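Local coordinates for protein alcohol dehydrogenase, zinc-containing (Thermotoga maritima, PDB 1VJ0) that binds two zinc ions per chain and probably works as an alcohol dehydrogenase, an oxidoreductase of the medium-chain family, at residues A[97-100]-A[101-104]; A[306-310]-A[311-315]; A[333-336]-A[337-341]. All blocks are in the same frame, centred on the assembly; numbering follows the deposited sequence.

Interaction 1 (A[97-100]-A[101-104]); sequences LLKP and GDLI
Charge pairing joins Lys-99 and Asp-102: NZ of Lys-99 lies 2.8 Å from OD1 of Asp-102 in a salt bridge that uses the syn lone pair of the carboxylate oxygen. The lysine chain runs alongside the carboxylate to get there, its CG set between backbone N and carbonyl carbon (chi1 55°) and the last torsion bent back toward OD1, and its CG rests 3.3 Å from Asp-102 OD2.

Two backbone groups are also engaged. Lys-99 N donates to Asp-102 OD2 at 2.8 Å, meeting that oxygen from above the carboxylate plane, and Asp-102 N returns a bond to Lys-99 O at 3.0 Å, N-H...O angle 165°. The latter closes a type II beta turn, Lys-99 to Asp-102, that leads into strand 103-106 of the GroES-like domain. Gly-101 fills the third position of the turn with phi 100°; a CB there would collide with Pro-100 O.

Two waters complete the polar contacts. One molecule donates to Leu-97 O and to Asp-102 OD2 while accepting from Lys-99 NZ, 2.9 Å away; a second donates to Asp-102 OD1. Each carboxylate oxygen is thus gripped by one protein donor and one water, an environment likely to stabilise the negative charge.

Apolar contact is slight: Leu-98 CD2 reaches Ile-104 CG2 at 4.1 Å, the two side chains crossing near a right angle beside Val-161 of strand 161-164.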
ATOM      1  N   LEU A  97      -5.828 -31.067  11.419  1.00 28.65           N
ATOM      2  CA  LEU A  97      -6.298 -31.570  12.685  1.00 29.77           C
ATOM      3  C   LEU A  97      -5.167 -32.025  13.604  1.00 29.14           C
ATOM      4  O   LEU A  97      -4.380 -32.870  13.243  1.00 30.58           O
ATOM      5  CB  LEU A  97      -7.263 -32.756  12.477  1.00 30.34           C
ATOM      6  CG  LEU A  97      -8.726 -32.382  12.245  1.00 35.61           C
ATOM      7  CD1 LEU A  97      -9.555 -33.610  11.769  1.00 37.27           C
ATOM      8  CD2 LEU A  97      -9.343 -31.779  13.488  1.00 37.01           C
ATOM      9  N   LEU A  98      -5.117 -31.453  14.798  1.00 28.88           N
ATOM     10  CA  LEU A  98      -4.139 -31.815  15.810  1.00 28.34           C
ATOM     11  C   LEU A  98      -4.529 -33.166  16.393  1.00 29.89           C
ATOM     12  O   LEU A  98      -5.749 -33.463  16.573  1.00 29.44           O
ATOM     13  CB  LEU A  98      -4.109 -30.755  16.934  1.00 28.69           C
ATOM     14  CG  LEU A  98      -3.695 -29.324  16.520  1.00 29.57           C
ATOM     15  CD1 LEU A  98      -3.529 -28.423  17.759  1.00 30.84           C
ATOM     16  CD2 LEU A  98      -2.443 -29.287  15.694  1.00 33.78           C
ATOM     17  N   LYS A  99      -3.496 -33.976  16.669  1.00 29.77           N
ATOM     18  CA  LYS A  99      -3.625 -35.238  17.345  1.00 29.68           C
ATOM     19  C   LYS A  99      -2.539 -35.388  18.414  1.00 28.35           C
ATOM     20  O   LYS A  99      -1.511 -34.697  18.349  1.00 29.02           O
ATOM     21  CB  LYS A  99      -3.558 -36.377  16.315  1.00 30.21           C
ATOM     22  CG  LYS A  99      -2.351 -36.365  15.460  1.00 31.08           C
ATOM     23  CD  LYS A  99      -2.280 -37.595  14.507  1.00 33.32           C
ATOM     24  CE  LYS A  99      -0.928 -37.609  13.716  1.00 34.47           C
ATOM     25  NZ  LYS A  99      -0.535 -36.263  13.188  1.00 34.49           N
ATOM     26  N   PRO A 100      -2.766 -36.248  19.410  1.00 27.44           N
ATOM     27  CA  PRO A 100      -1.766 -36.479  20.471  1.00 27.35           C
ATOM     28  C   PRO A 100      -0.421 -36.832  19.843  1.00 27.31           C
ATOM     29  O   PRO A 100      -0.369 -37.606  18.902  1.00 24.93           O
ATOM     30  CB  PRO A 100      -2.336 -37.668  21.265  1.00 27.18           C
ATOM     31  CG  PRO A 100      -3.825 -37.609  21.004  1.00 27.35           C
ATOM     32  CD  PRO A 100      -3.987 -37.041  19.613  1.00 27.66           C
ATOM     33  N   GLY A 101       0.644 -36.227  20.311  1.00 28.12           N
ATOM     34  CA  GLY A 101       1.952 -36.487  19.707  1.00 28.12           C
ATOM     35  C   GLY A 101       2.420 -35.416  18.724  1.00 27.69           C
ATOM     36  O   GLY A 101       3.629 -35.345  18.432  1.00 27.92           O
ATOM     37  N   ASP A 102       1.505 -34.615  18.159  1.00 26.66           N
ATOM     38  CA  ASP A 102       1.917 -33.513  17.291  1.00 26.12           C
ATOM     39  C   ASP A 102       2.797 -32.498  18.008  1.00 26.42           C
ATOM     40  O   ASP A 102       2.543 -32.155  19.164  1.00 24.22           O
ATOM     41  CB  ASP A 102       0.720 -32.757  16.715  1.00 26.02           C
ATOM     42  CG  ASP A 102      -0.042 -33.562  15.667  1.00 28.97           C
ATOM     43  OD1 ASP A 102       0.483 -34.558  15.138  1.00 28.58           O
ATOM     44  OD2 ASP A 102      -1.200 -33.273  15.320  1.00 30.80           O
ATOM     45  N   LEU A 103       3.800 -31.981  17.296  1.00 25.88           N
ATOM     46  CA  LEU A 103       4.622 -30.870  17.799  1.00 26.29           C
ATOM     47  C   LEU A 103       3.980 -29.622  17.306  1.00 26.36           C
ATOM     48  O   LEU A 103       3.537 -29.557  16.148  1.00 27.33           O
ATOM     49  CB  LEU A 103       6.073 -30.968  17.324  1.00 25.97           C
ATOM     50  CG  LEU A 103       6.800 -32.266  17.709  1.00 27.93           C
ATOM     51  CD1 LEU A 103       8.161 -32.343  17.077  1.00 30.26           C
ATOM     52  CD2 LEU A 103       6.927 -32.419  19.217  1.00 28.34           C
ATOM     53  N   ILE A 104       3.897 -28.633  18.188  1.00 26.74           N
ATOM     54  CA  ILE A 104       3.295 -27.360  17.864  1.00 27.46           C
ATOM     55  C   ILE A 104       4.018 -26.175  18.452  1.00 27.46           C
ATOM     56  O   ILE A 104       4.740 -26.278  19.459  1.00 26.98           O
ATOM     57  CB  ILE A 104       1.794 -27.339  18.317  1.00 28.51           C
ATOM     58  CG1 ILE A 104       1.651 -27.424  19.849  1.00 27.45           C
ATOM     59  CG2 ILE A 104       1.057 -28.437  17.621  1.00 27.14           C
ATOM     60  CD1 ILE A 104       0.218 -27.053  20.357  1.00 28.42           C
TER
HETATM   61  O   HOH W   1      -1.949 -33.754  12.819  1.00 36.78           O
HETATM   62  O   HOH W   2       1.308 -37.251  15.979  1.00 47.11           O

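Interaction 2 (A[306-310]-A[311-315]); sequences VPFKV and YEWLV
A strand-to-helix junction in the Rossmann-type half of the chain, which probably binds the nucleotide cofactor as in related dehydrogenases, brings Phe-308, at the end of strand 306-308, against Trp-313 on the short helix 310-315, with Lys-309 at the N-cap position between them. The two aromatic groups form a T-shaped (edge-to-face) pair: the six-membered ring of Trp-313 points its edge at the face of Phe-308, with centroids 5.2 Å apart and planes at 82°. Trp-313 CE3 stands over the centre of the phenyl ring, 3.8 Å from Phe-308 CD2. The phenyl ring is placed for this by its first torsion, which sets CG trans to the backbone N (chi1 -165°). At the edge of the same ring, Leu-314 CG approaches Phe-308 CE1 to 3.9 Å.

Lys-309 covers a face of the indole. Its CB sits 3.9 Å from the centroid of the Trp-313 five-membered ring, only 15° off the normal, a CH-pi contact, and the extended chain then runs along the indole, with CD 3.8 Å from Trp-313 CZ2. The same residue supplies the first helical bond here, Trp-313 N to Lys-309 O. Val-310 O takes two donors, Leu-314 N from above the carbonyl plane and Val-315 N at 3.1 Å nearly in line with C=O; the second is the five-residue step of a pi-type turn.

Trp-313 NE1 is satisfied by Glu-286 of helix 280-287, on which the indole also packs through Leu-282 and Ser-285. Strand 306-308 forms an antiparallel ladder with a strand of the second subunit, carrying the sheet across the interface, where Phe-308 meets Phe-308 of that subunit and Val-315 packs on Ile-324 of the same neighbour.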
ATOM      1  N   VAL A 306      11.972  12.503  25.510  1.00 28.72           N
ATOM      2  CA  VAL A 306      13.203  12.916  24.827  1.00 30.40           C
ATOM      3  C   VAL A 306      12.941  14.189  24.040  1.00 30.12           C
ATOM      4  O   VAL A 306      11.818  14.418  23.598  1.00 31.19           O
ATOM      5  CB  VAL A 306      13.753  11.829  23.853  1.00 31.36           C
ATOM      6  CG1 VAL A 306      14.148  10.585  24.655  1.00 34.89           C
ATOM      7  CG2 VAL A 306      12.768  11.493  22.772  1.00 31.79           C
ATOM      8  N   PRO A 307      13.961  15.023  23.897  1.00 30.08           N
ATOM      9  CA  PRO A 307      13.843  16.281  23.155  1.00 29.24           C
ATOM     10  C   PRO A 307      13.788  16.006  21.660  1.00 29.59           C
ATOM     11  O   PRO A 307      14.784  15.644  21.045  1.00 29.61           O
ATOM     12  CB  PRO A 307      15.110  17.075  23.559  1.00 29.80           C
ATOM     13  CG  PRO A 307      16.055  16.067  24.122  1.00 30.38           C
ATOM     14  CD  PRO A 307      15.300  14.841  24.497  1.00 29.16           C
ATOM     15  N   PHE A 308      12.591  16.106  21.098  1.00 28.44           N
ATOM     16  CA  PHE A 308      12.386  15.772  19.708  1.00 28.11           C
ATOM     17  C   PHE A 308      12.339  17.010  18.859  1.00 27.66           C
ATOM     18  O   PHE A 308      11.574  17.917  19.141  1.00 26.24           O
ATOM     19  CB  PHE A 308      11.075  15.026  19.565  1.00 30.57           C
ATOM     20  CG  PHE A 308      10.927  14.327  18.256  1.00 30.70           C
ATOM     21  CD1 PHE A 308      10.423  15.005  17.150  1.00 30.76           C
ATOM     22  CD2 PHE A 308      11.243  12.997  18.139  1.00 35.12           C
ATOM     23  CE1 PHE A 308      10.258  14.362  15.951  1.00 35.53           C
ATOM     24  CE2 PHE A 308      11.081  12.339  16.947  1.00 37.30           C
ATOM     25  CZ  PHE A 308      10.587  13.047  15.817  1.00 35.62           C
ATOM     26  N   LYS A 309      13.159  17.025  17.794  1.00 27.07           N
ATOM     27  CA  LYS A 309      13.216  18.139  16.873  1.00 27.49           C
ATOM     28  C   LYS A 309      12.228  17.918  15.718  1.00 27.11           C
ATOM     29  O   LYS A 309      12.522  17.238  14.738  1.00 25.29           O
ATOM     30  CB  LYS A 309      14.616  18.266  16.301  1.00 28.49           C
ATOM     31  CG  LYS A 309      15.667  18.558  17.333  1.00 30.11           C
ATOM     32  CD  LYS A 309      17.004  18.827  16.696  1.00 31.74           C
ATOM     33  CE  LYS A 309      18.023  19.032  17.847  1.00 36.97           C
ATOM     34  NZ  LYS A 309      19.409  19.251  17.334  1.00 41.69           N
ATOM     35  N   VAL A 310      11.065  18.531  15.841  1.00 25.89           N
ATOM     36  CA  VAL A 310       9.987  18.264  14.909  1.00 26.73           C
ATOM     37  C   VAL A 310      10.304  18.705  13.480  1.00 25.99           C
ATOM     38  O   VAL A 310      10.023  17.978  12.551  1.00 25.54           O
ATOM     39  CB  VAL A 310       8.689  18.914  15.366  1.00 27.23           C
ATOM     40  CG1 VAL A 310       7.576  18.738  14.301  1.00 28.04           C
ATOM     41  CG2 VAL A 310       8.307  18.355  16.740  1.00 28.85           C
ATOM     42  N   TYR A 311      10.825  19.905  13.281  1.00 26.30           N
ATOM     43  CA  TYR A 311      11.099  20.349  11.925  1.00 26.89           C
ATOM     44  C   TYR A 311      12.156  19.498  11.218  1.00 28.07           C
ATOM     45  O   TYR A 311      11.940  19.024  10.092  1.00 26.31           O
ATOM     46  CB  TYR A 311      11.542  21.800  11.913  1.00 27.69           C
ATOM     47  CG  TYR A 311      11.806  22.337  10.546  1.00 28.50           C
ATOM     48  CD1 TYR A 311      10.751  22.603   9.694  1.00 27.45           C
ATOM     49  CD2 TYR A 311      13.106  22.633  10.113  1.00 29.03           C
ATOM     50  CE1 TYR A 311      10.953  23.132   8.446  1.00 29.18           C
ATOM     51  CE2 TYR A 311      13.328  23.174   8.826  1.00 28.29           C
ATOM     52  CZ  TYR A 311      12.221  23.407   8.008  1.00 29.65           C
ATOM     53  OH  TYR A 311      12.316  23.945   6.738  1.00 30.16           O
ATOM     54  N   GLU A 312      13.289  19.335  11.903  1.00 27.70           N
ATOM     55  CA  GLU A 312      14.475  18.691  11.371  1.00 28.28           C
ATOM     56  C   GLU A 312      14.295  17.216  11.207  1.00 28.99           C
ATOM     57  O   GLU A 312      14.784  16.648  10.243  1.00 28.68           O
ATOM     58  CB  GLU A 312      15.671  18.904  12.326  1.00 28.68           C
ATOM     59  CG  GLU A 312      16.096  20.344  12.451  1.00 27.81           C
ATOM     60  CD  GLU A 312      15.464  21.090  13.609  1.00 32.11           C
ATOM     61  OE1 GLU A 312      14.385  20.749  14.123  1.00 28.11           O
ATOM     62  OE2 GLU A 312      16.094  22.051  14.061  1.00 32.45           O
ATOM     63  N   TRP A 313      13.607  16.570  12.150  1.00 29.48           N
ATOM     64  CA  TRP A 313      13.483  15.116  12.112  1.00 29.74           C
ATOM     65  C   TRP A 313      12.236  14.577  11.476  1.00 29.45           C
ATOM     66  O   TRP A 313      12.287  13.468  10.996  1.00 28.79           O
ATOM     67  CB  TRP A 313      13.612  14.490  13.499  1.00 31.06           C
ATOM     68  CG  TRP A 313      14.884  14.798  14.102  1.00 31.39           C
ATOM     69  CD1 TRP A 313      15.980  15.316  13.484  1.00 32.90           C
ATOM     70  CD2 TRP A 313      15.241  14.628  15.479  1.00 33.78           C
ATOM     71  NE1 TRP A 313      16.988  15.479  14.396  1.00 34.35           N
ATOM     72  CE2 TRP A 313      16.556  15.069  15.625  1.00 31.77           C
ATOM     73  CE3 TRP A 313      14.580  14.122  16.598  1.00 33.51           C
ATOM     74  CZ2 TRP A 313      17.229  15.057  16.846  1.00 35.35           C
ATOM     75  CZ3 TRP A 313      15.275  14.127  17.838  1.00 32.65           C
ATOM     76  CH2 TRP A 313      16.565  14.575  17.922  1.00 31.23           C
ATOM     77  N   LEU A 314      11.131  15.327  11.517  1.00 28.50           N
ATOM     78  CA  LEU A 314       9.900  14.897  10.865  1.00 28.94           C
ATOM     79  C   LEU A 314       9.596  15.632   9.594  1.00 27.04           C
ATOM     80  O   LEU A 314       9.551  15.003   8.566  1.00 27.81           O
ATOM     81  CB  LEU A 314       8.677  15.057  11.745  1.00 28.50           C
ATOM     82  CG  LEU A 314       8.264  13.913  12.619  1.00 30.59           C
ATOM     83  CD1 LEU A 314       7.071  14.412  13.496  1.00 32.94           C
ATOM     84  CD2 LEU A 314       7.908  12.667  11.864  1.00 31.85           C
ATOM     85  N   VAL A 315       9.379  16.940   9.669  1.00 26.92           N
ATOM     86  CA  VAL A 315       8.823  17.693   8.517  1.00 27.21           C
ATOM     87  C   VAL A 315       9.826  17.797   7.357  1.00 28.77           C
ATOM     88  O   VAL A 315       9.585  17.329   6.190  1.00 26.05           O
ATOM     89  CB  VAL A 315       8.318  19.070   8.971  1.00 27.63           C
ATOM     90  CG1 VAL A 315       7.811  19.913   7.781  1.00 27.52           C
ATOM     91  CG2 VAL A 315       7.277  18.908  10.050  1.00 28.86           C
TER

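Interaction 3 (A[333-336]-A[337-341]); sequences VKTV and SITSR
This is an intrahelical contact between residues one turn apart, in the last turns of helix 329-340, where most of the touching residues are buried and the helix lies against helices 170-188 and 206-217. Regular alpha-helical i to i+4 bonding defines it: Ser-337 N donates to Val-333 O, Ile-338 N to Lys-334 O at 3.0 Å with an N-H...O angle of 170°, and Ser-340 N to Val-336 O, the last less straight.

One carbonyl carries an extra load. Thr-335 O receives Thr-339 N at 2.8 Å and also Thr-339 OG1 at 2.8 Å, from opposite faces of the carbonyl plane, the hydroxyl lying 41° out of it. The threonine hydroxyl can fold back onto the preceding turn because OG1 lies trans to the carbonyl carbon, beside its own backbone N (chi1 -66°). The methyl CG2 of Thr-335 comes within 3.9 Å of the same OG1. A valine in place of Thr-339 would probably leave Thr-335 O with the amide of that residue as its sole donor from the following turn and put a methyl group where the buried hydroxyl is now bonded.

Side chains tie the helix to its surroundings. Thr-335 OG1 bonds His-331 O within the helix, while its side chain packs on Ala-181 and Tyr-184 of helix 170-188, about 9 Å from the side chain of the zinc ligand Cys-178. Thr-339 touches Val-172 and Phe-210, so it meets both neighbouring helices. Ser-337 OG bonds Glu-221 of the third subunit, and Ile-338 packs on Ala-195 of that subunit while its CG1 lies 3.5 Å from Lys-334 O. Near the end of the helix, Ser-340 OG turns back to donate to Ser-337 O at 2.7 Å.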
ATOM      1  N   VAL A 333       3.089 -16.449  11.786  1.00 28.94           N
ATOM      2  CA  VAL A 333       3.286 -17.412  10.727  1.00 29.17           C
ATOM      3  C   VAL A 333       4.512 -17.029   9.879  1.00 28.49           C
ATOM      4  O   VAL A 333       5.368 -17.869   9.549  1.00 27.35           O
ATOM      5  CB  VAL A 333       1.979 -17.448   9.871  1.00 30.03           C
ATOM      6  CG1 VAL A 333       2.219 -17.986   8.480  1.00 34.10           C
ATOM      7  CG2 VAL A 333       0.904 -18.194  10.591  1.00 31.84           C
ATOM      8  N   LYS A 334       4.620 -15.759   9.529  1.00 28.92           N
ATOM      9  CA  LYS A 334       5.736 -15.335   8.686  1.00 29.31           C
ATOM     10  C   LYS A 334       7.072 -15.403   9.414  1.00 28.13           C
ATOM     11  O   LYS A 334       8.128 -15.666   8.822  1.00 26.60           O
ATOM     12  CB  LYS A 334       5.471 -13.945   8.115  1.00 30.25           C
ATOM     13  CG  LYS A 334       4.194 -13.873   7.329  1.00 32.06           C
ATOM     14  CD  LYS A 334       3.803 -12.453   6.936  1.00 30.48           C
ATOM     15  CE  LYS A 334       2.402 -12.467   6.299  1.00 36.95           C
ATOM     16  NZ  LYS A 334       1.739 -11.096   6.103  1.00 37.45           N
ATOM     17  N   THR A 335       7.038 -15.162  10.716  1.00 27.60           N
ATOM     18  CA  THR A 335       8.252 -15.293  11.554  1.00 27.26           C
ATOM     19  C   THR A 335       8.697 -16.754  11.630  1.00 27.56           C
ATOM     20  O   THR A 335       9.886 -17.054  11.521  1.00 28.36           O
ATOM     21  CB  THR A 335       7.968 -14.757  12.959  1.00 27.19           C
ATOM     22  OG1 THR A 335       7.709 -13.343  12.873  1.00 29.23           O
ATOM     23  CG2 THR A 335       9.168 -14.924  13.884  1.00 25.31           C
ATOM     24  N   VAL A 336       7.755 -17.664  11.840  1.00 27.28           N
ATOM     25  CA  VAL A 336       8.076 -19.068  11.839  1.00 27.76           C
ATOM     26  C   VAL A 336       8.695 -19.453  10.491  1.00 27.19           C
ATOM     27  O   VAL A 336       9.702 -20.163  10.474  1.00 26.75           O
ATOM     28  CB  VAL A 336       6.823 -19.929  12.169  1.00 28.60           C
ATOM     29  CG1 VAL A 336       7.046 -21.391  11.878  1.00 30.70           C
ATOM     30  CG2 VAL A 336       6.396 -19.700  13.601  1.00 30.76           C
ATOM     31  N   SER A 337       8.159 -18.960   9.368  1.00 26.41           N
ATOM     32  CA  SER A 337       8.756 -19.305   8.044  1.00 27.84           C
ATOM     33  C   SER A 337      10.203 -18.806   7.902  1.00 27.05           C
ATOM     34  O   SER A 337      11.101 -19.573   7.509  1.00 25.88           O
ATOM     35  CB  SER A 337       7.866 -18.824   6.885  1.00 28.80           C
ATOM     36  OG  SER A 337       8.475 -19.093   5.616  1.00 35.35           O
ATOM     37  N   ILE A 338      10.442 -17.538   8.236  1.00 26.62           N
ATOM     38  CA  ILE A 338      11.813 -16.998   8.154  1.00 27.18           C
ATOM     39  C   ILE A 338      12.753 -17.756   9.086  1.00 25.65           C
ATOM     40  O   ILE A 338      13.879 -18.133   8.722  1.00 25.63           O
ATOM     41  CB  ILE A 338      11.821 -15.500   8.461  1.00 26.59           C
ATOM     42  CG1 ILE A 338      11.141 -14.723   7.328  1.00 29.11           C
ATOM     43  CG2 ILE A 338      13.243 -14.965   8.609  1.00 27.23           C
ATOM     44  CD1 ILE A 338      10.752 -13.252   7.776  1.00 31.38           C
ATOM     45  N   THR A 339      12.283 -17.970  10.305  1.00 26.37           N
ATOM     46  CA  THR A 339      13.075 -18.623  11.321  1.00 27.14           C
ATOM     47  C   THR A 339      13.518 -20.031  10.844  1.00 28.38           C
ATOM     48  O   THR A 339      14.672 -20.425  11.007  1.00 27.21           O
ATOM     49  CB  THR A 339      12.300 -18.659  12.635  1.00 27.58           C
ATOM     50  OG1 THR A 339      12.120 -17.323  13.124  1.00 28.26           O
ATOM     51  CG2 THR A 339      13.110 -19.371  13.718  1.00 27.83           C
ATOM     52  N   SER A 340      12.588 -20.744  10.205  1.00 29.19           N
ATOM     53  CA  SER A 340      12.783 -22.120   9.779  1.00 29.30           C
ATOM     54  C   SER A 340      13.876 -22.247   8.708  1.00 28.98           C
ATOM     55  O   SER A 340      14.447 -23.308   8.560  1.00 29.11           O
ATOM     56  CB  SER A 340      11.461 -22.694   9.267  1.00 29.25           C
ATOM     57  OG  SER A 340      11.210 -22.182   7.963  1.00 29.97           O
ATOM     58  N   ARG A 341      14.158 -21.175   7.975  1.00 29.26           N
ATOM     59  CA  ARG A 341      15.289 -21.153   7.066  1.00 30.45           C
ATOM     60  C   ARG A 341      16.573 -20.667   7.730  1.00 28.04           C
ATOM     61  O   ARG A 341      17.573 -20.538   7.064  1.00 26.93           O
ATOM     62  CB  ARG A 341      15.016 -20.281   5.868  1.00 30.58           C
ATOM     63  CG  ARG A 341      13.799 -20.693   5.026  1.00 35.41           C
ATOM     64  CD  ARG A 341      13.598 -19.801   3.780  1.00 37.81           C
ATOM     65  NE  ARG A 341      12.956 -18.501   4.074  1.00 45.71           N
ATOM     66  CZ  ARG A 341      13.506 -17.289   3.852  1.00 46.82           C
ATOM     67  NH1 ARG A 341      14.753 -17.137   3.369  1.00 49.30           N
ATOM     68  NH2 ARG A 341      12.789 -16.204   4.172  1.00 47.25           N
TER

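In the fold
From the N terminus the three contacts follow in series, none nested within or crossing another, and each is local. Interaction 1 closes the turn entering strand 103-106, so it belongs to the mixed sheet of the GroES-like domain. Far along the chain, interaction 2 closes the step from strand 306-308 into helix 310-315 at an interface with the second subunit; the centres of these two are 51 Å apart, on opposite sides of the chain's centre. Interaction 3 knits successive turns of helix 329-340, beside helix 170-188, which carries a zinc ligand. It is nearer to interaction 1, about 8 Å between nearest atoms, than to interaction 2, about 25 Å.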